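Long-range contact in potential RNA-dependent RNA polymerase (Human picobirnavirus, PDB 5I62), which copies RNA from an RNA template using ribonucleoside triphosphates, probably in both transcription and genome replication of a double-stranded RNA virus: residues Met237-Phe248 / Lys393-Arg401. Numbering follows the deposited sequence.
Sequences MEAVDRRITKMF and KQDCTYLRR
Helix segment Met237-Phe248 runs roughly antiparallel to strand 395-398, at 148° and with an axis separation of 10.6 Å. Met237 lies across from Leu399, and Phe248 from Gln394. A type I' turn from Tyr398 to Arg401 joins the strand to strand 401-404, completing a beta hairpin.

At the turn, the sulfur of Met237 sits over the centre of the Arg401 guanidinium, with SD 3.9 Å from CZ. Within the guanidinium plane, Arg401 NH1 donates to Leu399 O at 2.7 Å, nearly in line with the C=O, which helps hold the group flat under the sulfur. Met237 CE meets Leu399 CD1 at 3.7 Å. With chi1 at 170°, Val240 CG1 points away from the backbone N and meets the edge of the Tyr398 ring, 3.6 Å from CD2. Leu399 CG lies over the centre of one face of that ring. Further along, Cys396 SG packs against Ile244 CG2 at 4.0 Å. The same sulfur approaches Phe248 CE2 obliquely, a sulfur-aromatic contact. Phe248 closes this end, with CZ 3.8 Å from Asp395 CA.

Ile244 and Tyr398 also touch Val362, so the apolar layer continues onto the four-stranded antiparallel sheet that holds strands 257-261 and 360-363. The arrangement is helix-on-hairpin packing in the polymerase palm. Hairpin 395-404 follows the GDD-bearing hairpin of motif C in the chain and is probably motif E.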
loop_
_atom_site.group_PDB
_atom_site.type_symbol
_atom_site.label_atom_id
_atom_site.label_comp_id
_atom_site.label_asym_id
_atom_site.label_seq_id
_atom_site.Cartn_x
_atom_site.Cartn_y
_atom_site.Cartn_z
ATOM N N MET A 237 11.486 5.781 5.400
ATOM C CA MET A 237 10.808 6.444 6.506
ATOM C C MET A 237 11.650 7.587 7.061
ATOM O O MET A 237 11.113 8.547 7.629
ATOM C CB MET A 237 10.475 5.436 7.598
ATOM C CG MET A 237 9.475 4.362 7.159
ATOM S SD MET A 237 7.812 5.025 6.888
ATOM C CE MET A 237 7.778 5.224 5.103
ATOM N N GLU A 238 12.967 7.510 6.898
ATOM C CA GLU A 238 13.816 8.617 7.327
ATOM C C GLU A 238 13.653 9.828 6.407
ATOM O O GLU A 238 13.681 10.977 6.870
ATOM C CB GLU A 238 15.270 8.151 7.402
ATOM C CG GLU A 238 15.538 7.138 8.539
ATOM C CD GLU A 238 14.930 5.746 8.289
ATOM O OE1 GLU A 238 14.874 5.298 7.117
ATOM O OE2 GLU A 238 14.505 5.095 9.274
ATOM N N ALA A 239 13.463 9.596 5.106
ATOM C CA ALA A 239 13.156 10.708 4.203
ATOM C C ALA A 239 11.799 11.321 4.535
ATOM O O ALA A 239 11.612 12.539 4.421
ATOM C CB ALA A 239 13.193 10.253 2.748
ATOM N N VAL A 240 10.834 10.486 4.932
ATOM C CA VAL A 240 9.530 10.996 5.354
ATOM C C VAL A 240 9.689 11.885 6.575
ATOM O O VAL A 240 9.096 12.964 6.656
ATOM C CB VAL A 240 8.552 9.841 5.645
ATOM C CG1 VAL A 240 7.282 10.385 6.327
ATOM C CG2 VAL A 240 8.180 9.111 4.372
ATOM N N ASP A 241 10.455 11.407 7.561
ATOM C CA ASP A 241 10.648 12.126 8.815
ATOM C C ASP A 241 11.333 13.463 8.580
ATOM O O ASP A 241 11.012 14.459 9.236
ATOM C CB ASP A 241 11.473 11.283 9.790
ATOM C CG ASP A 241 10.766 9.987 10.196
ATOM O OD1 ASP A 241 9.556 9.850 9.888
ATOM O OD2 ASP A 241 11.412 9.109 10.832
ATOM N N ARG A 242 12.294 13.503 7.663
ATOM C CA ARG A 242 12.949 14.769 7.386
ATOM C C ARG A 242 11.970 15.786 6.834
ATOM O O ARG A 242 12.024 16.959 7.200
ATOM C CB ARG A 242 14.123 14.601 6.441
ATOM C CG ARG A 242 15.325 14.027 7.144
ATOM C CD ARG A 242 16.555 14.200 6.311
ATOM N NE ARG A 242 16.184 14.348 4.910
ATOM C CZ ARG A 242 16.299 13.357 4.026
ATOM N NH1 ARG A 242 16.758 12.160 4.409
ATOM N NH2 ARG A 242 15.928 13.559 2.760
ATOM N N ARG A 243 11.068 15.361 5.947
ATOM C CA ARG A 243 10.114 16.316 5.394
ATOM C C ARG A 243 9.055 16.716 6.420
ATOM O O ARG A 243 8.627 17.877 6.447
ATOM C CB ARG A 243 9.468 15.774 4.127
ATOM C CG ARG A 243 8.680 16.851 3.389
ATOM C CD ARG A 243 8.713 16.689 1.894
ATOM N NE ARG A 243 10.069 16.655 1.346
ATOM C CZ ARG A 243 10.346 16.337 0.081
ATOM N NH1 ARG A 243 9.356 16.035 -0.755
ATOM N NH2 ARG A 243 11.605 16.312 -0.351
ATOM N N ILE A 244 8.605 15.775 7.260
ATOM C CA ILE A 244 7.721 16.140 8.375
ATOM C C ILE A 244 8.353 17.258 9.198
ATOM O O ILE A 244 7.696 18.246 9.559
ATOM C CB ILE A 244 7.426 14.925 9.278
ATOM C CG1 ILE A 244 6.662 13.818 8.537
ATOM C CG2 ILE A 244 6.661 15.374 10.534
ATOM C CD1 ILE A 244 5.287 14.217 8.099
ATOM N N THR A 245 9.636 17.095 9.531
ATOM C CA THR A 245 10.366 18.097 10.304
ATOM C C THR A 245 10.329 19.462 9.612
ATOM O O THR A 245 10.040 20.482 10.245
ATOM C CB THR A 245 11.816 17.643 10.520
ATOM O OG1 THR A 245 11.860 16.302 11.040
ATOM C CG2 THR A 245 12.534 18.585 11.492
ATOM N N LYS A 246 10.618 19.490 8.311
ATOM C CA LYS A 246 10.615 20.750 7.567
ATOM C C LYS A 246 9.227 21.370 7.530
ATOM O O LYS A 246 9.094 22.600 7.586
ATOM C CB LYS A 246 11.149 20.526 6.150
ATOM C CG LYS A 246 12.643 20.197 6.110
ATOM C CD LYS A 246 13.399 21.248 6.944
ATOM C CE LYS A 246 14.791 20.786 7.359
ATOM N NZ LYS A 246 15.746 20.691 6.215
ATOM N N MET A 247 8.186 20.533 7.465
ATOM C CA MET A 247 6.815 21.034 7.477
ATOM C C MET A 247 6.518 21.766 8.781
ATOM O O MET A 247 5.922 22.856 8.781
ATOM C CB MET A 247 5.845 19.868 7.252
ATOM C CG MET A 247 4.371 20.286 7.184
ATOM S SD MET A 247 3.274 18.841 7.260
ATOM C CE MET A 247 3.580 18.336 8.957
ATOM N N PHE A 248 6.959 21.199 9.907
ATOM C CA PHE A 248 6.783 21.888 11.178
ATOM C C PHE A 248 7.641 23.149 11.261
ATOM O O PHE A 248 7.203 24.165 11.818
ATOM C CB PHE A 248 7.088 20.946 12.335
ATOM C CG PHE A 248 5.941 20.049 12.688
ATOM C CD1 PHE A 248 4.759 20.586 13.176
ATOM C CD2 PHE A 248 6.025 18.684 12.509
ATOM C CE1 PHE A 248 3.682 19.769 13.496
ATOM C CE2 PHE A 248 4.953 17.857 12.837
ATOM C CZ PHE A 248 3.780 18.403 13.314
ATOM N N LYS A 393 -1.773 21.527 15.742
ATOM C CA LYS A 393 -0.657 22.435 15.477
ATOM C C LYS A 393 0.698 21.849 15.839
ATOM O O LYS A 393 1.714 22.351 15.355
ATOM C CB LYS A 393 -0.820 23.762 16.231
ATOM C CG LYS A 393 -2.035 24.565 15.822
ATOM C CD LYS A 393 -2.050 25.939 16.473
ATOM C CE LYS A 393 -3.397 26.609 16.225
ATOM N NZ LYS A 393 -3.466 27.980 16.801
ATOM N N GLN A 394 0.746 20.814 16.686
ATOM C CA GLN A 394 2.014 20.308 17.207
ATOM C C GLN A 394 2.335 18.870 16.828
ATOM O O GLN A 394 3.480 18.446 17.025
ATOM C CB GLN A 394 2.071 20.403 18.741
ATOM C CG GLN A 394 1.717 21.766 19.352
ATOM C CD GLN A 394 0.215 21.963 19.499
ATOM O OE1 GLN A 394 -0.584 21.024 19.302
ATOM N NE2 GLN A 394 -0.187 23.192 19.851
ATOM N N ASP A 395 1.379 18.102 16.317
ATOM C CA ASP A 395 1.700 16.725 15.967
ATOM C C ASP A 395 0.908 16.305 14.735
ATOM O O ASP A 395 0.045 17.034 14.246
ATOM C CB ASP A 395 1.483 15.797 17.175
ATOM C CG ASP A 395 0.030 15.726 17.627
ATOM O OD1 ASP A 395 -0.883 15.598 16.787
ATOM O OD2 ASP A 395 -0.198 15.804 18.854
ATOM N N CYS A 396 1.218 15.109 14.235
ATOM C CA CYS A 396 0.510 14.588 13.076
ATOM C C CYS A 396 0.687 13.079 13.032
ATOM O O CYS A 396 1.544 12.514 13.710
ATOM C CB CYS A 396 1.006 15.235 11.771
ATOM S SG CYS A 396 2.749 14.896 11.408
ATOM N N THR A 397 -0.155 12.437 12.242
ATOM C CA THR A 397 0.003 11.021 11.951
ATOM C C THR A 397 0.058 10.875 10.446
ATOM O O THR A 397 -0.704 11.528 9.729
ATOM C CB THR A 397 -1.137 10.179 12.541
ATOM O OG1 THR A 397 -2.385 10.671 12.037
ATOM C CG2 THR A 397 -1.148 10.279 14.060
ATOM N N TYR A 398 0.976 10.045 9.973
ATOM C CA TYR A 398 1.185 9.841 8.549
ATOM C C TYR A 398 1.777 8.454 8.401
ATOM O O TYR A 398 2.741 8.134 9.098
ATOM C CB TYR A 398 2.126 10.909 7.967
ATOM C CG TYR A 398 2.395 10.787 6.489
ATOM C CD1 TYR A 398 1.351 10.715 5.573
ATOM C CD2 TYR A 398 3.699 10.738 6.001
ATOM C CE1 TYR A 398 1.599 10.608 4.214
ATOM C CE2 TYR A 398 3.955 10.632 4.636
ATOM C CZ TYR A 398 2.896 10.564 3.750
ATOM O OH TYR A 398 3.139 10.465 2.392
ATOM N N LEU A 399 1.166 7.634 7.542
ATOM C CA LEU A 399 1.588 6.243 7.304
ATOM C C LEU A 399 1.602 5.442 8.601
ATOM O O LEU A 399 2.486 4.619 8.829
ATOM C CB LEU A 399 2.955 6.185 6.616
ATOM C CG LEU A 399 3.059 6.972 5.304
ATOM C CD1 LEU A 399 4.454 6.809 4.689
ATOM C CD2 LEU A 399 1.966 6.557 4.312
ATOM N N ARG A 400 0.613 5.705 9.460
ATOM C CA ARG A 400 0.459 5.053 10.761
ATOM C C ARG A 400 1.664 5.268 11.682
ATOM O O ARG A 400 1.940 4.443 12.561
ATOM C CB ARG A 400 0.156 3.562 10.607
ATOM C CG ARG A 400 -1.235 3.299 10.019
ATOM C CD ARG A 400 -1.542 1.805 9.986
ATOM N NE ARG A 400 -2.374 1.413 8.846
ATOM C CZ ARG A 400 -3.676 1.667 8.744
ATOM N NH1 ARG A 400 -4.313 2.324 9.713
ATOM N NH2 ARG A 400 -4.345 1.266 7.668
ATOM N N ARG A 401 2.363 6.395 11.518
ATOM C CA ARG A 401 3.389 6.824 12.460
ATOM C C ARG A 401 3.020 8.187 13.035
ATOM O O ARG A 401 2.544 9.068 12.311
ATOM C CB ARG A 401 4.767 6.946 11.812
ATOM C CG ARG A 401 5.571 5.676 11.759
ATOM C CD ARG A 401 5.244 4.953 10.512
ATOM N NE ARG A 401 6.105 3.793 10.273
ATOM C CZ ARG A 401 5.772 2.831 9.425
ATOM N NH1 ARG A 401 4.604 2.911 8.795
ATOM N NH2 ARG A 401 6.582 1.793 9.216
#